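PDB 4QO5: cytochrome c-552/4 domain-containing protein from Ignicoccus hospitalis KIN4/I, which binds eight c-type hemes as a membrane-associated multiheme cytochrome and probably transfers electrons along them, although its physiological reaction is not established. Local coordinates for residues Y321-P326 against P364-L369; S368-I373 against A433-T438; W128-L133 against G204-D209; E337-S342 against K356-V361. All coordinates share one frame; numbering follows the deposited sequence.

Contact 1 (Y321-P326 against P364-L369); sequences YAHPMP and PMPISL
The imidazole of His323 lies across the pyrrolidine of Pro366, whose CG sits over one ring face, 3.5 Å from the ring centroid and shifted toward the rim, in a CH-pi contact. The ring is held by its own segment: chi1 of 52° puts CG in the crowded position between backbone N and carbonyl carbon, and His323 ND1 donates in the ring plane to Tyr321 O at 2.8 Å. An alanine at His323 would remove the ring and its bond to Tyr321 O, and would probably leave the loop less firmly packed. Ile367 CD1 packs against the CB atoms of Tyr321 and His323, 4.0 Å from Tyr321 CB. The phenol then passes edge-on beside the backbone, and Tyr321 OH donates to Leu369 O at 2.6 Å, from above the carbonyl plane. Strand 323-324 pairs with strand 314-315, which carries the heme-binding Val314 and Arg315. This mostly apolar, buried interface thus spends its polar groups on backbone carbonyls, fixing the imidazole's rotation and joining phenol to loop.

Contact 2 (S368-I373 against A433-T438); sequences SLAPDI and ATLKTT
This is a small apolar contact near the surface, where the loop between strand 362-363 and helix 393-407 rests on the long helix 413-447. Leu435 carries it from the helix side. With CG anti to the backbone N (chi1 175°), its two methyls reach the loop: Leu435 CD2 meets Pro371 CD tip to tip at 3.8 Å, and Leu435 CD1 lies 4.2 Å from Ala370 CB. An alanine in place of Leu435 would take away both methyls and would probably loosen the loop's hold on the helix. One turn on, the methyl of Thr438 lies beside Leu369 O, CG2 to O 4.4 Å. Thr438 OG1 donates back to Thr434 O at 2.7 Å and is also hydrogen-bonded to Trp469 of helix 464-485. Ser368 OG donates to Ala370 O at 3.0 Å and is hydrogen-bonded to Leu379 N. No hydrogen bond crosses, so direct attachment rests on van der Waals packing, the hydroxyls of Ser368 and Thr438 bonding within their own segments and elsewhere in the chain.

Contact 3 (W128-L133 against G204-D209); sequences WAYYNL and GRVNPD. With HEC (heme c), chain G.
Apolar packing centres on Val206: CG2 touches two consecutive tyrosines, CG1 only Tyr131 OH. Val206 CG2 lies 3.7 Å from Tyr131 CE2 and, more loosely, 4.2 Å from Tyr130 CD2. The tyrosines also meet each other, Tyr130 CD2 standing over the centre of the Tyr131 ring. The backbones come closest at Gly204, 4.5 Å from Ala129 between CA atoms; a CB there would collide with the amides of Ala129 and Tyr130. Among the polar links, one water bridges the segments, accepting from Tyr130 N at 2.9 Å and donating to Gly204 O. Arg205 grips Asn207 OD1 side-on with NE and NH2, and its NH1 bonds a propionate oxygen of another heme c. Asn132 ND2 donates almost straight (173°) to propionate O2D of heme c at 3.1 Å, with Ala129 packed alongside. The start of helix 129-134 thus meets this propionate and the loop after strand 188-196; helix 167-171 packs on Ala129 and Leu133, its axial heme ligand His171 bonding backbone to backbone with Gly204.

Contact 4 (E337-S342 against K356-V361); sequences EAMPES and KALVGV
Met339, Val359 and Leu358 bury the most surface here. Met339 has CG anti to the backbone N (chi1 174°) and a chain bent at both following torsions. Its root makes the closest approach: Met339 CB packs 3.6 Å from Leu358 CB, also lying near the Leu358 carbonyl oxygen. The Leu358 branch, CG anti to its carbonyl carbon, belongs to the same apolar patch and meets Leu369 beyond the two segments. Val359 turns its methyls to two neighbours. Val359 CG1 lies 3.6 Å from Glu341 CB, against the aliphatic root of that glutamate, while Val359 CG2 has a looser contact, 4.5 Å, with Met339 CG.

The backbones are linked beside this packing. Ala338 N donates to Val361 O at 2.9 Å, with the donor nearly along the C=O axis. A water completes the link, donating to Met339 O at 2.6 Å and accepting from Gly360 N. Lys356 forms a salt bridge with Glu345 on helix 341-349, whose Ala344 touches both Met339 and Val359.

Leu358 to Val361 form a type II beta turn, closed by Val361 N to Leu358 O at 3.0 Å. Gly360 takes its third position with a positive phi of 83°, where a CB would jam against the preceding carbonyl oxygen, the classic place for glycine in this turn.

From the N terminus, contact 3 closes first, joining helix 129-134 beside a heme to the loop after strand 188-196; it is complete before the others open and touches none of them. Contact 1 then opens at strand 323-324 and closes a loop at 364-369. Nested inside that loop, contact 4 ties the residues leading into helix 341-349 to the turn that follows it. Contact 2 begins where contact 1 ends, sharing Ser368 and Leu369, and closes on helix 413-447. Leu369 ties these three together: its N probably bonds Ala338 O of contact 4, and its CD1 packs on Leu358. Tyr321 of contact 1 packs on Thr434 and Leu435 of contact 2.

Contact 1 (Y321-P326 against P364-L369)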
loop_
_atom_site.group_PDB
_atom_site.type_symbol
_atom_site.label_atom_id
_atom_site.label_comp_id
_atom_site.label_asym_id
_atom_site.label_seq_id
_atom_site.Cartn_x
_atom_site.Cartn_y
_atom_site.Cartn_z
ATOM N N TYR A 321 -23.570 11.226 -7.609
ATOM C CA TYR A 321 -22.737 11.982 -8.553
ATOM C C TYR A 321 -21.876 13.016 -7.828
ATOM O O TYR A 321 -22.220 13.447 -6.730
ATOM C CB TYR A 321 -23.626 12.696 -9.571
ATOM C CG TYR A 321 -24.586 11.759 -10.270
ATOM C CD1 TYR A 321 -24.134 10.882 -11.254
ATOM C CD2 TYR A 321 -25.927 11.723 -9.926
ATOM C CE1 TYR A 321 -25.005 10.017 -11.886
ATOM C CE2 TYR A 321 -26.803 10.857 -10.551
ATOM C CZ TYR A 321 -26.331 10.001 -11.531
ATOM O OH TYR A 321 -27.198 9.130 -12.163
ATOM N N ALA A 322 -20.773 13.423 -8.451
ATOM C CA ALA A 322 -19.984 14.544 -7.958
ATOM C C ALA A 322 -20.833 15.804 -8.163
ATOM O O ALA A 322 -21.551 15.926 -9.163
ATOM C CB ALA A 322 -18.661 14.656 -8.712
ATOM N N HIS A 323 -20.749 16.728 -7.216
ATOM C CA HIS A 323 -21.693 17.849 -7.166
ATOM C C HIS A 323 -21.054 19.069 -6.513
ATOM O O HIS A 323 -20.095 18.941 -5.782
ATOM C CB HIS A 323 -22.918 17.428 -6.368
ATOM C CG HIS A 323 -22.590 16.855 -5.027
ATOM N ND1 HIS A 323 -22.174 15.551 -4.862
ATOM C CD2 HIS A 323 -22.607 17.404 -3.788
ATOM C CE1 HIS A 323 -21.956 15.320 -3.579
ATOM N NE2 HIS A 323 -22.210 16.427 -2.904
ATOM N N PRO A 324 -21.611 20.273 -6.760
ATOM C CA PRO A 324 -21.004 21.432 -6.093
ATOM C C PRO A 324 -21.024 21.255 -4.576
ATOM O O PRO A 324 -21.926 20.604 -4.040
ATOM C CB PRO A 324 -21.914 22.602 -6.521
ATOM C CG PRO A 324 -22.512 22.153 -7.821
ATOM C CD PRO A 324 -22.679 20.652 -7.696
ATOM N N MET A 325 -20.026 21.797 -3.888
ATOM C CA MET A 325 -19.904 21.584 -2.445
ATOM C C MET A 325 -21.138 22.099 -1.680
ATOM O O MET A 325 -21.645 23.172 -1.971
ATOM C CB MET A 325 -18.641 22.290 -1.943
ATOM C CG MET A 325 -18.185 21.874 -0.571
ATOM S SD MET A 325 -17.639 20.150 -0.613
ATOM C CE MET A 325 -17.709 19.760 1.137
ATOM N N PRO A 326 -21.639 21.330 -0.704
ATOM C CA PRO A 326 -22.711 21.894 0.138
ATOM C C PRO A 326 -22.291 23.163 0.880
ATOM O O PRO A 326 -21.118 23.276 1.267
ATOM C CB PRO A 326 -22.982 20.769 1.146
ATOM C CG PRO A 326 -22.591 19.513 0.415
ATOM C CD PRO A 326 -21.409 19.897 -0.442
ATOM N N PRO A 364 -32.792 12.474 0.822
ATOM C CA PRO A 364 -31.787 13.255 1.552
ATOM C C PRO A 364 -30.412 13.117 0.899
ATOM O O PRO A 364 -29.515 12.465 1.436
ATOM C CB PRO A 364 -31.802 12.621 2.946
ATOM C CG PRO A 364 -32.190 11.213 2.707
ATOM C CD PRO A 364 -33.126 11.217 1.513
ATOM N N MET A 365 -30.268 13.723 -0.272
ATOM C CA MET A 365 -29.039 13.655 -1.053
ATOM C C MET A 365 -28.794 15.031 -1.653
ATOM O O MET A 365 -29.717 15.853 -1.694
ATOM C CB MET A 365 -29.177 12.594 -2.138
ATOM C CG MET A 365 -29.109 11.168 -1.575
ATOM S SD MET A 365 -29.699 9.955 -2.753
ATOM C CE MET A 365 -28.287 9.856 -3.847
ATOM N N PRO A 366 -27.551 15.307 -2.079
ATOM C CA PRO A 366 -27.235 16.645 -2.592
ATOM C C PRO A 366 -27.658 16.854 -4.037
ATOM O O PRO A 366 -27.791 17.999 -4.493
ATOM C CB PRO A 366 -25.707 16.721 -2.469
ATOM C CG PRO A 366 -25.243 15.288 -2.456
ATOM C CD PRO A 366 -26.339 14.497 -1.818
ATOM N N ILE A 367 -27.872 15.754 -4.751
ATOM C CA ILE A 367 -28.127 15.824 -6.185
ATOM C C ILE A 367 -29.123 14.723 -6.574
ATOM O O ILE A 367 -29.199 13.683 -5.909
ATOM C CB ILE A 367 -26.774 15.716 -6.960
ATOM C CG1 ILE A 367 -26.939 16.033 -8.448
ATOM C CG2 ILE A 367 -26.091 14.351 -6.707
ATOM C CD1 ILE A 367 -25.605 16.196 -9.188
ATOM N N SER A 368 -29.898 14.959 -7.628
ATOM C CA SER A 368 -30.899 13.995 -8.088
ATOM C C SER A 368 -30.259 12.712 -8.636
ATOM O O SER A 368 -29.050 12.662 -8.872
ATOM C CB SER A 368 -31.784 14.626 -9.157
ATOM O OG SER A 368 -31.006 15.169 -10.214
ATOM N N LEU A 369 -31.078 11.686 -8.848
ATOM C CA LEU A 369 -30.578 10.386 -9.307
ATOM C C LEU A 369 -30.299 10.374 -10.801
ATOM O O LEU A 369 -29.570 9.515 -11.305
ATOM C CB LEU A 369 -31.580 9.282 -8.971
ATOM C CG LEU A 369 -31.877 9.095 -7.486
ATOM C CD1 LEU A 369 -32.913 7.997 -7.287
ATOM C CD2 LEU A 369 -30.603 8.788 -6.699
#

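Contact 2 (S368-I373 against A433-T438)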
loop_
_atom_site.group_PDB
_atom_site.type_symbol
_atom_site.label_atom_id
_atom_site.label_comp_id
_atom_site.label_asym_id
_atom_site.label_seq_id
_atom_site.Cartn_x
_atom_site.Cartn_y
_atom_site.Cartn_z
ATOM N N SER A 368 -29.898 14.959 -7.628
ATOM C CA SER A 368 -30.899 13.995 -8.088
ATOM C C SER A 368 -30.259 12.712 -8.636
ATOM O O SER A 368 -29.050 12.662 -8.872
ATOM C CB SER A 368 -31.784 14.626 -9.157
ATOM O OG SER A 368 -31.006 15.169 -10.214
ATOM N N LEU A 369 -31.078 11.686 -8.848
ATOM C CA LEU A 369 -30.578 10.386 -9.307
ATOM C C LEU A 369 -30.299 10.374 -10.801
ATOM O O LEU A 369 -29.570 9.515 -11.305
ATOM C CB LEU A 369 -31.580 9.282 -8.971
ATOM C CG LEU A 369 -31.877 9.095 -7.486
ATOM C CD1 LEU A 369 -32.913 7.997 -7.287
ATOM C CD2 LEU A 369 -30.603 8.788 -6.699
ATOM N N ALA A 370 -30.896 11.321 -11.513
ATOM C CA ALA A 370 -30.724 11.412 -12.954
ATOM C C ALA A 370 -30.889 12.866 -13.364
ATOM O O ALA A 370 -31.597 13.620 -12.695
ATOM C CB ALA A 370 -31.758 10.540 -13.657
ATOM N N PRO A 371 -30.232 13.274 -14.461
ATOM C CA PRO A 371 -30.460 14.642 -14.932
ATOM C C PRO A 371 -31.825 14.748 -15.606
ATOM O O PRO A 371 -32.458 13.727 -15.865
ATOM C CB PRO A 371 -29.334 14.851 -15.947
ATOM C CG PRO A 371 -29.001 13.473 -16.434
ATOM C CD PRO A 371 -29.247 12.547 -15.284
ATOM N N ASP A 372 -32.287 15.966 -15.868
ATOM C CA ASP A 372 -33.524 16.136 -16.616
ATOM C C ASP A 372 -33.183 15.987 -18.092
ATOM O O ASP A 372 -32.277 16.649 -18.594
ATOM C CB ASP A 372 -34.145 17.501 -16.326
ATOM C CG ASP A 372 -35.559 17.636 -16.872
ATOM O OD1 ASP A 372 -35.919 16.924 -17.836
ATOM O OD2 ASP A 372 -36.321 18.454 -16.316
ATOM N N ILE A 373 -33.903 15.103 -18.778
ATOM C CA ILE A 373 -33.567 14.738 -20.149
ATOM C C ILE A 373 -33.773 15.908 -21.112
ATOM O O ILE A 373 -33.062 16.030 -22.111
ATOM C CB ILE A 373 -34.342 13.476 -20.616
ATOM C CG1 ILE A 373 -33.740 12.921 -21.910
ATOM C CG2 ILE A 373 -35.826 13.765 -20.771
ATOM C CD1 ILE A 373 -33.852 11.418 -22.038
ATOM N N ALA A 433 -20.817 7.791 -16.459
ATOM C CA ALA A 433 -20.635 6.355 -16.225
ATOM C C ALA A 433 -21.530 5.892 -15.072
ATOM O O ALA A 433 -22.115 4.811 -15.122
ATOM C CB ALA A 433 -19.168 6.025 -15.931
ATOM N N THR A 434 -21.647 6.733 -14.050
ATOM C CA THR A 434 -22.501 6.459 -12.898
ATOM C C THR A 434 -23.980 6.442 -13.299
ATOM O O THR A 434 -24.764 5.639 -12.794
ATOM C CB THR A 434 -22.236 7.476 -11.784
ATOM O OG1 THR A 434 -20.881 7.330 -11.345
ATOM C CG2 THR A 434 -23.175 7.261 -10.585
ATOM N N LEU A 435 -24.364 7.308 -14.227
ATOM C CA LEU A 435 -25.738 7.288 -14.716
ATOM C C LEU A 435 -26.002 5.977 -15.449
ATOM O O LEU A 435 -27.100 5.412 -15.371
ATOM C CB LEU A 435 -26.014 8.493 -15.634
ATOM C CG LEU A 435 -27.381 8.526 -16.321
ATOM C CD1 LEU A 435 -28.516 8.494 -15.298
ATOM C CD2 LEU A 435 -27.494 9.775 -17.213
ATOM N N LYS A 436 -24.994 5.494 -16.171
ATOM C CA LYS A 436 -25.127 4.250 -16.922
ATOM C C LYS A 436 -25.338 3.055 -15.986
ATOM O O LYS A 436 -26.222 2.231 -16.219
ATOM C CB LYS A 436 -23.901 4.018 -17.811
ATOM C CG LYS A 436 -24.053 2.833 -18.769
ATOM C CD LYS A 436 -22.839 2.695 -19.671
ATOM C CE LYS A 436 -22.982 1.516 -20.620
ATOM N NZ LYS A 436 -23.918 1.796 -21.737
ATOM N N THR A 437 -24.531 2.949 -14.936
ATOM C CA THR A 437 -24.696 1.834 -14.006
ATOM C C THR A 437 -26.013 1.951 -13.249
ATOM O O THR A 437 -26.620 0.940 -12.884
ATOM C CB THR A 437 -23.523 1.704 -13.009
ATOM O OG1 THR A 437 -23.426 2.893 -12.216
ATOM C CG2 THR A 437 -22.211 1.481 -13.748
ATOM N N THR A 438 -26.465 3.185 -13.025
ATOM C CA THR A 438 -27.743 3.396 -12.354
ATOM C C THR A 438 -28.904 2.873 -13.213
ATOM O O THR A 438 -29.852 2.268 -12.697
ATOM C CB THR A 438 -27.962 4.884 -11.991
ATOM O OG1 THR A 438 -26.908 5.316 -11.112
ATOM C CG2 THR A 438 -29.305 5.075 -11.310
#

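Contact 3 (W128-L133 against G204-D209)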
loop_
_atom_site.group_PDB
_atom_site.type_symbol
_atom_site.label_atom_id
_atom_site.label_comp_id
_atom_site.label_asym_id
_atom_site.label_seq_id
_atom_site.Cartn_x
_atom_site.Cartn_y
_atom_site.Cartn_z
ATOM N N TRP A 128 -19.826 17.181 11.972
ATOM C CA TRP A 128 -21.165 16.620 11.849
ATOM C C TRP A 128 -21.193 15.222 11.250
ATOM O O TRP A 128 -22.271 14.711 10.909
ATOM C CB TRP A 128 -22.043 17.580 11.025
ATOM C CG TRP A 128 -22.342 18.843 11.774
ATOM C CD1 TRP A 128 -21.688 20.039 11.667
ATOM C CD2 TRP A 128 -23.344 19.019 12.784
ATOM N NE1 TRP A 128 -22.232 20.954 12.544
ATOM C CE2 TRP A 128 -23.249 20.352 13.239
ATOM C CE3 TRP A 128 -24.311 18.182 13.345
ATOM C CZ2 TRP A 128 -24.087 20.864 14.226
ATOM C CZ3 TRP A 128 -25.149 18.695 14.327
ATOM C CH2 TRP A 128 -25.031 20.024 14.753
ATOM N N ALA A 129 -20.019 14.594 11.153
ATOM C CA ALA A 129 -19.850 13.351 10.401
ATOM C C ALA A 129 -20.685 12.185 10.920
ATOM O O ALA A 129 -21.141 11.363 10.134
ATOM C CB ALA A 129 -18.356 12.940 10.316
ATOM N N TYR A 130 -20.888 12.096 12.234
ATOM C CA TYR A 130 -21.748 11.033 12.744
ATOM C C TYR A 130 -23.187 11.222 12.263
ATOM O O TYR A 130 -23.808 10.276 11.784
ATOM C CB TYR A 130 -21.703 10.924 14.282
ATOM C CG TYR A 130 -22.719 9.941 14.830
ATOM C CD1 TYR A 130 -22.400 8.592 14.975
ATOM C CD2 TYR A 130 -24.005 10.359 15.196
ATOM C CE1 TYR A 130 -23.324 7.696 15.466
ATOM C CE2 TYR A 130 -24.944 9.462 15.681
ATOM C CZ TYR A 130 -24.593 8.133 15.821
ATOM O OH TYR A 130 -25.524 7.249 16.311
ATOM N N TYR A 131 -23.720 12.438 12.393
ATOM C CA TYR A 131 -25.082 12.708 11.952
ATOM C C TYR A 131 -25.238 12.644 10.434
ATOM O O TYR A 131 -26.248 12.136 9.923
ATOM C CB TYR A 131 -25.584 14.039 12.529
ATOM C CG TYR A 131 -25.611 13.979 14.032
ATOM C CD1 TYR A 131 -26.622 13.292 14.698
ATOM C CD2 TYR A 131 -24.600 14.558 14.786
ATOM C CE1 TYR A 131 -26.643 13.215 16.080
ATOM C CE2 TYR A 131 -24.609 14.480 16.169
ATOM C CZ TYR A 131 -25.628 13.811 16.808
ATOM O OH TYR A 131 -25.626 13.737 18.180
ATOM N N ASN A 132 -24.233 13.131 9.719
ATOM C CA ASN A 132 -24.251 13.040 8.251
ATOM C C ASN A 132 -24.420 11.611 7.767
ATOM O O ASN A 132 -25.156 11.349 6.813
ATOM C CB ASN A 132 -23.004 13.672 7.634
ATOM C CG ASN A 132 -23.001 15.189 7.745
ATOM O OD1 ASN A 132 -24.043 15.801 7.958
ATOM N ND2 ASN A 132 -21.822 15.798 7.617
ATOM N N LEU A 133 -23.757 10.683 8.454
ATOM C CA LEU A 133 -23.828 9.273 8.120
ATOM C C LEU A 133 -25.046 8.594 8.732
ATOM O O LEU A 133 -25.854 7.986 8.029
ATOM C CB LEU A 133 -22.557 8.549 8.601
ATOM C CG LEU A 133 -22.488 7.078 8.214
ATOM C CD1 LEU A 133 -22.556 6.992 6.702
ATOM C CD2 LEU A 133 -21.209 6.439 8.739
ATOM N N GLY A 204 -16.278 13.163 13.736
ATOM C CA GLY A 204 -17.562 13.631 14.226
ATOM C C GLY A 204 -17.985 12.998 15.546
ATOM O O GLY A 204 -19.178 12.872 15.818
ATOM N N ARG A 205 -17.016 12.584 16.362
ATOM C CA ARG A 205 -17.341 11.940 17.644
ATOM C C ARG A 205 -18.272 12.827 18.480
ATOM O O ARG A 205 -18.031 14.031 18.616
ATOM C CB ARG A 205 -16.084 11.646 18.443
ATOM C CG ARG A 205 -16.355 10.860 19.770
ATOM C CD ARG A 205 -15.037 10.639 20.474
ATOM N NE ARG A 205 -14.559 11.884 21.072
ATOM C CZ ARG A 205 -13.279 12.187 21.278
ATOM N NH1 ARG A 205 -12.295 11.346 20.920
ATOM N NH2 ARG A 205 -12.979 13.342 21.847
ATOM N N VAL A 206 -19.338 12.239 19.015
ATOM C CA VAL A 206 -20.274 13.003 19.855
ATOM C C VAL A 206 -19.861 12.827 21.314
ATOM O O VAL A 206 -20.035 11.764 21.896
ATOM C CB VAL A 206 -21.730 12.548 19.634
ATOM C CG1 VAL A 206 -22.702 13.419 20.436
ATOM C CG2 VAL A 206 -22.065 12.584 18.140
ATOM N N ASN A 207 -19.299 13.882 21.887
ATOM C CA ASN A 207 -18.671 13.818 23.196
ATOM C C ASN A 207 -19.679 13.850 24.336
ATOM O O ASN A 207 -20.834 14.225 24.130
ATOM C CB ASN A 207 -17.676 14.971 23.315
ATOM C CG ASN A 207 -16.548 14.838 22.328
ATOM O OD1 ASN A 207 -15.727 13.928 22.436
ATOM N ND2 ASN A 207 -16.510 15.724 21.352
ATOM N N PRO A 208 -19.245 13.445 25.541
ATOM C CA PRO A 208 -20.151 13.456 26.695
ATOM C C PRO A 208 -20.725 14.839 27.038
ATOM O O PRO A 208 -21.819 14.905 27.597
ATOM C CB PRO A 208 -19.265 12.950 27.842
ATOM C CG PRO A 208 -18.201 12.138 27.190
ATOM C CD PRO A 208 -17.944 12.821 25.856
ATOM N N ASP A 209 -20.005 15.914 26.725
ATOM C CA ASP A 209 -20.486 17.276 26.994
ATOM C C ASP A 209 -21.331 17.818 25.842
ATOM O O ASP A 209 -21.749 18.979 25.853
ATOM C CB ASP A 209 -19.314 18.229 27.301
ATOM C CG ASP A 209 -18.396 18.454 26.092
ATOM O OD1 ASP A 209 -17.476 19.300 26.187
ATOM O OD2 ASP A 209 -18.587 17.788 25.055
HETATM FE FE HEC G . -10.698 13.920 6.552
HETATM C CHA HEC G . -13.748 14.673 5.097
HETATM C CHB HEC G . -9.123 16.139 4.440
HETATM C CHC HEC G . -7.841 13.623 8.414
HETATM C CHD HEC G . -12.118 11.432 8.346
HETATM N NA HEC G . -11.312 15.204 5.081
HETATM C C1A HEC G . -12.615 15.297 4.610
HETATM C C2A HEC G . -12.603 16.232 3.499
HETATM C C3A HEC G . -11.334 16.647 3.315
HETATM C C4A HEC G . -10.490 15.999 4.295
HETATM C CMA HEC G . -10.810 17.630 2.242
HETATM C CAA HEC G . -13.858 16.619 2.685
HETATM C CBA HEC G . -14.706 17.667 3.404
HETATM C CGA HEC G . -15.720 17.012 4.305
HETATM O O1A HEC G . -15.752 17.384 5.510
HETATM O O2A HEC G . -16.486 16.119 3.837
HETATM N NB HEC G . -8.859 14.693 6.431
HETATM C C1B HEC G . -8.411 15.643 5.519
HETATM C C2B HEC G . -7.072 16.057 5.915
HETATM C C3B HEC G . -6.762 15.387 7.045
HETATM C C4B HEC G . -7.851 14.505 7.353
HETATM C CMB HEC G . -6.265 17.151 5.182
HETATM C CAB HEC G . -5.565 15.428 8.024
HETATM C CBB HEC G . -4.753 16.743 8.130
HETATM N NC HEC G . -10.068 12.728 8.047
HETATM C C1C HEC G . -8.876 12.789 8.717
HETATM C C2C HEC G . -8.793 11.647 9.629
HETATM C C3C HEC G . -10.083 11.309 9.813
HETATM C C4C HEC G . -10.844 11.817 8.695
HETATM C CMC HEC G . -7.686 11.728 10.711
HETATM C CAC HEC G . -10.796 10.302 10.761
HETATM C CBC HEC G . -10.221 10.076 12.187
HETATM N ND HEC G . -12.644 13.163 6.673
HETATM C C1D HEC G . -12.984 12.113 7.534
HETATM C C2D HEC G . -14.398 11.846 7.429
HETATM C C3D HEC G . -14.916 12.861 6.420
HETATM C C4D HEC G . -13.764 13.644 6.018
HETATM C CMD HEC G . -15.203 10.765 8.181
HETATM C CAD HEC G . -16.376 13.036 5.960
HETATM C CBD HEC G . -17.039 14.122 6.800
HETATM C CGD HEC G . -18.432 14.349 6.259
HETATM O O1D HEC G . -18.558 14.931 5.146
HETATM O O2D HEC G . -19.415 13.964 6.950
HETATM O O HOH W 1 -21.029 14.213 14.279
#

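Contact 4 (E337-S342 against K356-V361)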
loop_
_atom_site.group_PDB
_atom_site.type_symbol
_atom_site.label_atom_id
_atom_site.label_comp_id
_atom_site.label_asym_id
_atom_site.label_seq_id
_atom_site.Cartn_x
_atom_site.Cartn_y
_atom_site.Cartn_z
ATOM N N GLU A 337 -35.210 16.713 -5.097
ATOM C CA GLU A 337 -36.114 15.930 -5.934
ATOM C C GLU A 337 -35.316 14.824 -6.633
ATOM O O GLU A 337 -34.307 15.092 -7.284
ATOM C CB GLU A 337 -36.791 16.825 -6.973
ATOM C CG GLU A 337 -38.300 16.905 -6.829
ATOM C CD GLU A 337 -38.913 17.912 -7.779
ATOM O OE1 GLU A 337 -38.188 18.840 -8.202
ATOM O OE2 GLU A 337 -40.114 17.773 -8.102
ATOM N N ALA A 338 -35.765 13.582 -6.488
ATOM C CA ALA A 338 -34.966 12.430 -6.910
ATOM C C ALA A 338 -34.960 12.191 -8.420
ATOM O O ALA A 338 -33.924 11.862 -9.002
ATOM C CB ALA A 338 -35.434 11.182 -6.183
ATOM N N MET A 339 -36.119 12.348 -9.046
ATOM C CA MET A 339 -36.297 11.955 -10.437
ATOM C C MET A 339 -37.186 12.939 -11.189
ATOM O O MET A 339 -38.380 13.039 -10.905
ATOM C CB MET A 339 -36.928 10.564 -10.496
ATOM C CG MET A 339 -37.293 10.087 -11.895
ATOM S SD MET A 339 -35.852 9.704 -12.909
ATOM C CE MET A 339 -35.018 8.501 -11.872
ATOM N N PRO A 340 -36.607 13.675 -12.150
ATOM C CA PRO A 340 -37.429 14.571 -12.973
ATOM C C PRO A 340 -38.444 13.762 -13.780
ATOM O O PRO A 340 -38.106 12.681 -14.252
ATOM C CB PRO A 340 -36.405 15.232 -13.900
ATOM C CG PRO A 340 -35.102 15.126 -13.165
ATOM C CD PRO A 340 -35.169 13.813 -12.437
ATOM N N GLU A 341 -39.663 14.269 -13.924
ATOM C CA GLU A 341 -40.721 13.524 -14.606
ATOM C C GLU A 341 -40.443 13.301 -16.098
ATOM O O GLU A 341 -40.887 12.306 -16.676
ATOM C CB GLU A 341 -42.082 14.208 -14.424
ATOM C CG GLU A 341 -43.247 13.418 -15.019
ATOM C CD GLU A 341 -44.188 14.273 -15.852
ATOM O OE1 GLU A 341 -44.379 15.459 -15.508
ATOM O OE2 GLU A 341 -44.735 13.758 -16.854
ATOM N N SER A 342 -39.717 14.224 -16.722
ATOM C CA SER A 342 -39.419 14.095 -18.144
ATOM C C SER A 342 -38.442 12.944 -18.358
ATOM O O SER A 342 -38.509 12.232 -19.358
ATOM C CB SER A 342 -38.851 15.398 -18.712
ATOM O OG SER A 342 -37.467 15.514 -18.442
ATOM N N LYS A 356 -41.001 5.684 -12.483
ATOM C CA LYS A 356 -42.261 6.374 -12.231
ATOM C C LYS A 356 -42.526 6.583 -10.743
ATOM O O LYS A 356 -43.078 7.608 -10.340
ATOM C CB LYS A 356 -43.418 5.586 -12.837
ATOM C CG LYS A 356 -43.426 5.584 -14.340
ATOM C CD LYS A 356 -43.540 6.995 -14.847
ATOM C CE LYS A 356 -44.338 7.045 -16.128
ATOM N NZ LYS A 356 -45.107 8.311 -16.176
ATOM N N ALA A 357 -42.136 5.605 -9.934
ATOM C CA ALA A 357 -42.380 5.646 -8.496
ATOM C C ALA A 357 -41.474 6.641 -7.769
ATOM O O ALA A 357 -41.608 6.842 -6.561
ATOM C CB ALA A 357 -42.226 4.254 -7.896
ATOM N N LEU A 358 -40.556 7.264 -8.501
ATOM C CA LEU A 358 -39.629 8.226 -7.909
ATOM C C LEU A 358 -40.006 9.680 -8.206
ATOM O O LEU A 358 -39.441 10.613 -7.627
ATOM C CB LEU A 358 -38.204 7.943 -8.377
ATOM C CG LEU A 358 -37.498 6.807 -7.641
ATOM C CD1 LEU A 358 -36.112 6.593 -8.210
ATOM C CD2 LEU A 358 -37.430 7.113 -6.149
ATOM N N VAL A 359 -40.961 9.874 -9.106
ATOM C CA VAL A 359 -41.376 11.220 -9.468
ATOM C C VAL A 359 -42.043 11.887 -8.271
ATOM O O VAL A 359 -42.976 11.341 -7.688
ATOM C CB VAL A 359 -42.334 11.208 -10.664
ATOM C CG1 VAL A 359 -42.545 12.620 -11.189
ATOM C CG2 VAL A 359 -41.784 10.310 -11.755
ATOM N N GLY A 360 -41.535 13.053 -7.886
ATOM C CA GLY A 360 -42.079 13.778 -6.753
ATOM C C GLY A 360 -41.560 13.304 -5.406
ATOM O O GLY A 360 -41.954 13.823 -4.366
ATOM N N VAL A 361 -40.678 12.315 -5.419
ATOM C CA VAL A 361 -40.072 11.839 -4.185
ATOM C C VAL A 361 -38.848 12.683 -3.837
ATOM O O VAL A 361 -38.039 13.005 -4.708
ATOM C CB VAL A 361 -39.675 10.352 -4.290
ATOM C CG1 VAL A 361 -39.046 9.870 -2.996
ATOM C CG2 VAL A 361 -40.891 9.507 -4.642
HETATM O O HOH W 2 -40.107 14.586 -9.829
#